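Local structure of uncharacterized protein (Methylibium petroleiphilum, 3PL0) at residues G71-T76 and L82-H87; R88-P93 and Y143-P148. The protein is of unknown exact function but probably acts as a dioxygenase, with a double-stranded beta-helix (cupin) fold of the 2OG-Fe dioxygenase kind. All coordinates share one frame; numbering follows the deposited sequence.

Contact 1 of 2, residues G71-T76 and L82-H87; sequences GCFMQT and LETVQH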
loop_
_atom_site.group_PDB
_atom_site.type_symbol
_atom_site.label_atom_id
_atom_site.label_comp_id
_atom_site.label_asym_id
_atom_site.label_seq_id
_atom_site.Cartn_x
_atom_site.Cartn_y
_atom_site.Cartn_z
ATOM N N GLY A 71 -9.895 2.566 6.033
ATOM C CA GLY A 71 -10.439 1.687 7.044
ATOM C C GLY A 71 -9.322 1.145 7.888
ATOM O O GLY A 71 -8.193 0.998 7.400
ATOM N N CYS A 72 -9.636 0.830 9.149
ATOM C CA CYS A 72 -8.593 0.419 10.086
ATOM C C CYS A 72 -8.987 -0.851 10.832
ATOM O O CYS A 72 -10.193 -1.172 11.011
ATOM C CB CYS A 72 -8.294 1.533 11.083
ATOM S SG CYS A 72 -7.760 3.106 10.309
ATOM N N PHE A 73 -7.952 -1.549 11.284
ATOM C CA PHE A 73 -8.096 -2.840 11.859
ATOM C C PHE A 73 -7.045 -3.026 12.926
ATOM O O PHE A 73 -6.057 -2.284 12.974
ATOM C CB PHE A 73 -7.918 -3.911 10.778
ATOM C CG PHE A 73 -8.776 -3.696 9.575
ATOM C CD1 PHE A 73 -8.381 -2.793 8.580
ATOM C CD2 PHE A 73 -9.970 -4.375 9.414
ATOM C CE1 PHE A 73 -9.177 -2.571 7.472
ATOM C CE2 PHE A 73 -10.774 -4.151 8.295
ATOM C CZ PHE A 73 -10.365 -3.237 7.317
HETATM N N MSE A 74 -7.298 -4.026 13.769
HETATM C CA MSE A 74 -6.292 -4.530 14.706
HETATM C C MSE A 74 -6.181 -6.036 14.539
HETATM O O MSE A 74 -7.200 -6.774 14.510
HETATM C CB MSE A 74 -6.600 -4.157 16.167
HETATM C CG MSE A 74 -5.441 -4.401 17.166
HETATM SE SE MSE A 74 -5.783 -3.594 18.946
HETATM C CE MSE A 74 -7.244 -4.798 19.486
ATOM N N GLN A 75 -4.939 -6.473 14.409
ATOM C CA GLN A 75 -4.622 -7.856 14.278
ATOM C C GLN A 75 -3.928 -8.270 15.545
ATOM O O GLN A 75 -2.984 -7.625 15.967
ATOM C CB GLN A 75 -3.688 -8.093 13.119
ATOM C CG GLN A 75 -3.306 -9.564 12.957
ATOM C CD GLN A 75 -2.388 -9.824 11.776
ATOM O OE1 GLN A 75 -1.794 -8.912 11.247
ATOM N NE2 GLN A 75 -2.244 -11.100 11.390
ATOM N N THR A 76 -4.422 -9.345 16.145
ATOM C CA THR A 76 -3.731 -10.018 17.234
ATOM C C THR A 76 -3.064 -11.275 16.684
ATOM O O THR A 76 -3.660 -12.041 15.943
ATOM C CB THR A 76 -4.721 -10.349 18.377
ATOM O OG1 THR A 76 -5.487 -9.173 18.688
ATOM C CG2 THR A 76 -3.991 -10.856 19.645
ATOM N N LEU A 82 -8.307 -11.045 13.584
ATOM C CA LEU A 82 -8.408 -9.746 12.959
ATOM C C LEU A 82 -9.793 -9.174 13.205
ATOM O O LEU A 82 -10.820 -9.875 13.045
ATOM C CB LEU A 82 -8.174 -9.869 11.446
ATOM C CG LEU A 82 -8.138 -8.535 10.672
ATOM C CD1 LEU A 82 -6.827 -7.813 10.924
ATOM C CD2 LEU A 82 -8.318 -8.780 9.209
ATOM N N GLU A 83 -9.821 -7.896 13.576
ATOM C CA GLU A 83 -11.056 -7.197 13.877
ATOM C C GLU A 83 -11.044 -5.767 13.347
ATOM O O GLU A 83 -9.986 -5.140 13.214
ATOM C CB GLU A 83 -11.309 -7.176 15.381
ATOM C CG GLU A 83 -10.375 -6.278 16.141
ATOM C CD GLU A 83 -10.296 -6.644 17.622
ATOM O OE1 GLU A 83 -9.751 -7.706 17.970
ATOM O OE2 GLU A 83 -10.808 -5.866 18.433
ATOM N N THR A 84 -12.226 -5.269 13.034
ATOM C CA THR A 84 -12.380 -3.879 12.633
ATOM C C THR A 84 -12.182 -3.010 13.879
ATOM O O THR A 84 -12.264 -3.496 15.022
ATOM C CB THR A 84 -13.786 -3.631 12.071
ATOM O OG1 THR A 84 -14.758 -4.076 13.032
ATOM C CG2 THR A 84 -13.998 -4.411 10.757
ATOM N N VAL A 85 -11.931 -1.730 13.657
ATOM C CA VAL A 85 -11.995 -0.750 14.712
ATOM C C VAL A 85 -12.784 0.415 14.153
ATOM O O VAL A 85 -12.937 0.546 12.921
ATOM C CB VAL A 85 -10.605 -0.277 15.187
ATOM C CG1 VAL A 85 -9.674 -1.479 15.400
ATOM C CG2 VAL A 85 -9.970 0.749 14.221
ATOM N N GLN A 86 -13.292 1.260 15.049
ATOM C CA GLN A 86 -14.169 2.346 14.650
ATOM C C GLN A 86 -13.477 3.271 13.666
ATOM O O GLN A 86 -12.275 3.529 13.798
ATOM C CB GLN A 86 -14.620 3.150 15.861
ATOM C CG GLN A 86 -15.657 4.204 15.510
ATOM C CD GLN A 86 -16.476 4.620 16.718
ATOM O OE1 GLN A 86 -17.659 4.294 16.819
ATOM N NE2 GLN A 86 -15.843 5.323 17.651
ATOM N N HIS A 87 -14.238 3.762 12.685
ATOM C CA HIS A 87 -13.706 4.688 11.663
ATOM C C HIS A 87 -12.964 5.848 12.314
ATOM O O HIS A 87 -13.368 6.344 13.353
ATOM C CB HIS A 87 -14.808 5.199 10.757
ATOM C CG HIS A 87 -14.291 5.826 9.489
ATOM N ND1 HIS A 87 -13.520 5.132 8.572
ATOM C CD2 HIS A 87 -14.410 7.088 9.007
ATOM C CE1 HIS A 87 -13.200 5.943 7.578
ATOM N NE2 HIS A 87 -13.740 7.131 7.808
HETATM O O HOH W 1 -12.037 1.750 10.452
#
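Met74 and Glu83 face each other as a hydrogen-bonded antiparallel pair, their backbones joined both ways: Met74 N gives its hydrogen to Glu83 O at 3.0 Å, and Glu83 N returns one to Met74 O. In one of the two conformers of Met74, a selenomethionine, their side chains run side by side on one face of the hairpin; there the chain bends at its last torsion (chi3 69°) and brings CE to 3.9 Å from Glu83 OE2. Val85 prolongs the ladder, its N donating to Cys72 O at 3.2 Å. The valine lies along the partner strand, CG2 3.6 Å from Cys72 CB and CG1 near Met74 N and CB. One step further, a water accepts from Cys72 N and donates to Val85 O, bridging the two segments.

The other face belongs to Phe73, Gln75 and Leu82. Leu82 CD1 comes back over the strand to 3.8 Å from Gln75 CB and also meets Phe73 CB. Phe73 CB itself approaches Glu83 O to 3.4 Å, and this oxygen lies at the edge of the phenyl ring, near its plane. With CG anti to the carbonyl carbon (chi1 -52°), the Phe73 ring brings CE2 to 4.1 Å from Thr84 CG2; it also meets the ring of Trp120, the planes about 50° apart, and touches Leu124. Replacing Phe73 by an alanine would probably open a gap beside Thr84 and leave Trp120 and Leu124 without their aromatic partner.

This beta hairpin, strands 65-77 and 80-84, has helix 118-134 against the Phe73 and Leu82 face: Leu82 touches Ser121, Leu124 and Val125, and Gln75 NE2 bonds to Val125 O. Along its other edge, strand 65-77 pairs with strand 141-152, extending the antiparallel sheet.

Contact 2 of 2, residues R88-P93 and Y143-P148; sequences RAHWQP and YIEAHP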
loop_
_atom_site.group_PDB
_atom_site.type_symbol
_atom_site.label_atom_id
_atom_site.label_comp_id
_atom_site.label_asym_id
_atom_site.label_seq_id
_atom_site.Cartn_x
_atom_site.Cartn_y
_atom_site.Cartn_z
ATOM N N ARG A 88 -11.832 6.227 11.753
ATOM C CA ARG A 88 -10.985 7.216 12.390
ATOM C C ARG A 88 -10.215 7.998 11.356
ATOM O O ARG A 88 -10.127 7.596 10.202
ATOM C CB ARG A 88 -10.027 6.559 13.402
ATOM C CG ARG A 88 -9.068 5.529 12.802
ATOM C CD ARG A 88 -8.068 5.007 13.799
ATOM N NE ARG A 88 -7.050 6.001 14.182
ATOM C CZ ARG A 88 -6.039 6.427 13.410
ATOM N NH1 ARG A 88 -5.869 5.958 12.163
ATOM N NH2 ARG A 88 -5.161 7.336 13.893
ATOM N N ALA A 89 -9.647 9.116 11.787
ATOM C CA ALA A 89 -8.906 9.983 10.907
ATOM C C ALA A 89 -7.495 9.478 10.652
ATOM O O ALA A 89 -6.923 8.723 11.449
ATOM C CB ALA A 89 -8.855 11.381 11.495
ATOM N N HIS A 90 -6.927 9.934 9.543
ATOM C CA HIS A 90 -5.597 9.580 9.176
ATOM C C HIS A 90 -4.719 10.797 9.495
ATOM O O HIS A 90 -5.052 11.889 9.067
ATOM C CB HIS A 90 -5.533 9.193 7.690
ATOM C CG HIS A 90 -4.139 8.932 7.225
ATOM N ND1 HIS A 90 -3.401 7.850 7.655
ATOM C CD2 HIS A 90 -3.315 9.658 6.440
ATOM C CE1 HIS A 90 -2.189 7.910 7.137
ATOM N NE2 HIS A 90 -2.113 8.994 6.384
ATOM N N TRP A 91 -3.626 10.606 10.246
ATOM C CA TRP A 91 -2.741 11.688 10.654
ATOM C C TRP A 91 -1.643 11.952 9.623
ATOM O O TRP A 91 -1.016 11.031 9.143
ATOM C CB TRP A 91 -2.089 11.365 12.035
ATOM C CG TRP A 91 -1.529 12.572 12.802
ATOM C CD1 TRP A 91 -2.030 13.831 12.798
ATOM C CD2 TRP A 91 -0.374 12.608 13.678
ATOM N NE1 TRP A 91 -1.267 14.652 13.583
ATOM C CE2 TRP A 91 -0.242 13.930 14.137
ATOM C CE3 TRP A 91 0.577 11.652 14.086
ATOM C CZ2 TRP A 91 0.792 14.334 15.039
ATOM C CZ3 TRP A 91 1.597 12.043 14.985
ATOM C CH2 TRP A 91 1.689 13.383 15.444
ATOM N N GLN A 92 -1.399 13.222 9.329
ATOM C CA GLN A 92 -0.405 13.648 8.336
ATOM C C GLN A 92 0.412 14.841 8.919
ATOM O O GLN A 92 0.314 15.991 8.422
ATOM C CB GLN A 92 -1.106 14.080 7.024
ATOM C CG GLN A 92 -1.494 12.942 6.097
ATOM C CD GLN A 92 -2.577 13.311 5.051
ATOM O OE1 GLN A 92 -3.365 12.453 4.644
ATOM N NE2 GLN A 92 -2.638 14.577 4.661
ATOM N N PRO A 93 1.212 14.578 9.975
ATOM C CA PRO A 93 2.072 15.629 10.523
ATOM C C PRO A 93 3.140 15.936 9.491
ATOM O O PRO A 93 3.385 15.084 8.621
ATOM C CB PRO A 93 2.684 14.959 11.725
ATOM C CG PRO A 93 2.650 13.440 11.382
ATOM C CD PRO A 93 1.361 13.288 10.673
ATOM N N TYR A 143 -1.569 -2.484 14.394
ATOM C CA TYR A 143 -2.547 -1.488 14.040
ATOM C C TYR A 143 -2.368 -1.196 12.565
ATOM O O TYR A 143 -1.303 -0.706 12.133
ATOM C CB TYR A 143 -2.344 -0.224 14.864
ATOM C CG TYR A 143 -2.484 -0.532 16.335
ATOM C CD1 TYR A 143 -1.426 -1.046 17.056
ATOM C CD2 TYR A 143 -3.719 -0.391 16.986
ATOM C CE1 TYR A 143 -1.576 -1.376 18.434
ATOM C CE2 TYR A 143 -3.871 -0.697 18.312
ATOM C CZ TYR A 143 -2.798 -1.200 19.029
ATOM O OH TYR A 143 -2.940 -1.510 20.349
ATOM N N ILE A 144 -3.404 -1.540 11.807
ATOM C CA ILE A 144 -3.385 -1.606 10.332
ATOM C C ILE A 144 -4.310 -0.531 9.775
ATOM O O ILE A 144 -5.501 -0.463 10.142
ATOM C CB ILE A 144 -3.902 -3.001 9.830
ATOM C CG1 ILE A 144 -3.074 -4.126 10.464
ATOM C CG2 ILE A 144 -3.945 -3.083 8.293
ATOM C CD1 ILE A 144 -3.575 -5.527 10.141
ATOM N N GLU A 145 -3.800 0.271 8.859
ATOM C CA GLU A 145 -4.665 1.131 8.045
ATOM C C GLU A 145 -4.679 0.637 6.587
ATOM O O GLU A 145 -3.662 0.165 6.086
ATOM C CB GLU A 145 -4.210 2.582 8.117
ATOM C CG GLU A 145 -4.138 3.142 9.553
ATOM C CD GLU A 145 -3.963 4.668 9.650
ATOM O OE1 GLU A 145 -4.702 5.418 8.963
ATOM O OE2 GLU A 145 -3.112 5.114 10.467
ATOM N N ALA A 146 -5.846 0.689 5.953
ATOM C CA ALA A 146 -5.990 0.289 4.570
ATOM C C ALA A 146 -6.389 1.514 3.755
ATOM O O ALA A 146 -7.353 2.189 4.104
ATOM C CB ALA A 146 -7.024 -0.772 4.444
ATOM N N HIS A 147 -5.670 1.781 2.663
ATOM C CA HIS A 147 -5.988 2.901 1.791
ATOM C C HIS A 147 -6.076 2.432 0.330
ATOM O O HIS A 147 -5.059 2.410 -0.386
ATOM C CB HIS A 147 -4.867 3.921 1.881
ATOM C CG HIS A 147 -4.606 4.450 3.245
ATOM N ND1 HIS A 147 -5.146 5.636 3.670
ATOM C CD2 HIS A 147 -3.847 3.985 4.267
ATOM C CE1 HIS A 147 -4.740 5.879 4.907
ATOM N NE2 HIS A 147 -3.955 4.889 5.291
ATOM N N PRO A 148 -7.258 2.043 -0.124
ATOM C CA PRO A 148 -7.412 1.769 -1.557
ATOM C C PRO A 148 -7.427 3.069 -2.338
ATOM O O PRO A 148 -8.096 4.032 -1.917
ATOM C CB PRO A 148 -8.770 1.107 -1.664
ATOM C CG PRO A 148 -9.523 1.545 -0.424
ATOM C CD PRO A 148 -8.481 1.724 0.640
HETATM O O HOH W 2 -2.574 7.787 11.176
#
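His90 and His147 meet as a T-shaped pair across two segments whose backbones stay well apart: the edge of His147 points at the face of His90, with CE1 of His147 3.6 Å from ND1 of His90 and the ring planes at 77°. The same ND1 donates to Glu145 OE1 at 3.1 Å, nearly straight at 161°. That oxygen lies close to the imidazole plane, yet the nitrogen approaches it from above the carboxylate plane. His90 CG stands anti to its own backbone nitrogen (chi1 175°), which carries the ring across. This His-carboxylate hydrogen bond joins the short strand 90-92, outside the main sheet, to the inner strand 141-152 of the double-stranded beta-helix.

Arg88 comes to the carboxylate from another direction, its chain folded at chi3, and NH1 forms a salt bridge 3.3 Å from Glu145 OE2, with the two flat groups almost perpendicular. Glu145 OE2 also takes a hydrogen from a water, 2.8 Å away, which in turn accepts from Trp91 N. Beyond the two segments, His70 NE2 bonds to Glu145 OE1 and the His70 ring stacks on His147.

Gripped through both oxygens, the buried carboxylate is fixed in position and orientation, and in turn sets the rotation of the His90 ring.

Overall arrangement
Both contacts are partly buried, but contact 1 is nearer the surface and contact 2 deeper, their centres lying about 16 Å and about 11 Å from the centre of the chain. They follow in series along the chain, with 82-87 running directly into 88-93, and both reach the same sheet, where strands 65-77 and 141-152 are neighbours: Gly71 O and Ala146 N, 2.8 Å apart, probably hydrogen-bond. Contact 1 is a hairpin held by main-chain bonds and apolar packing and buries 495 Å². Contact 2 has no strand pairing and buries 160 Å²; its segments meet through ionic and imidazole groups. Cys72 of contact 1 packs against Arg88 and Glu145 of contact 2.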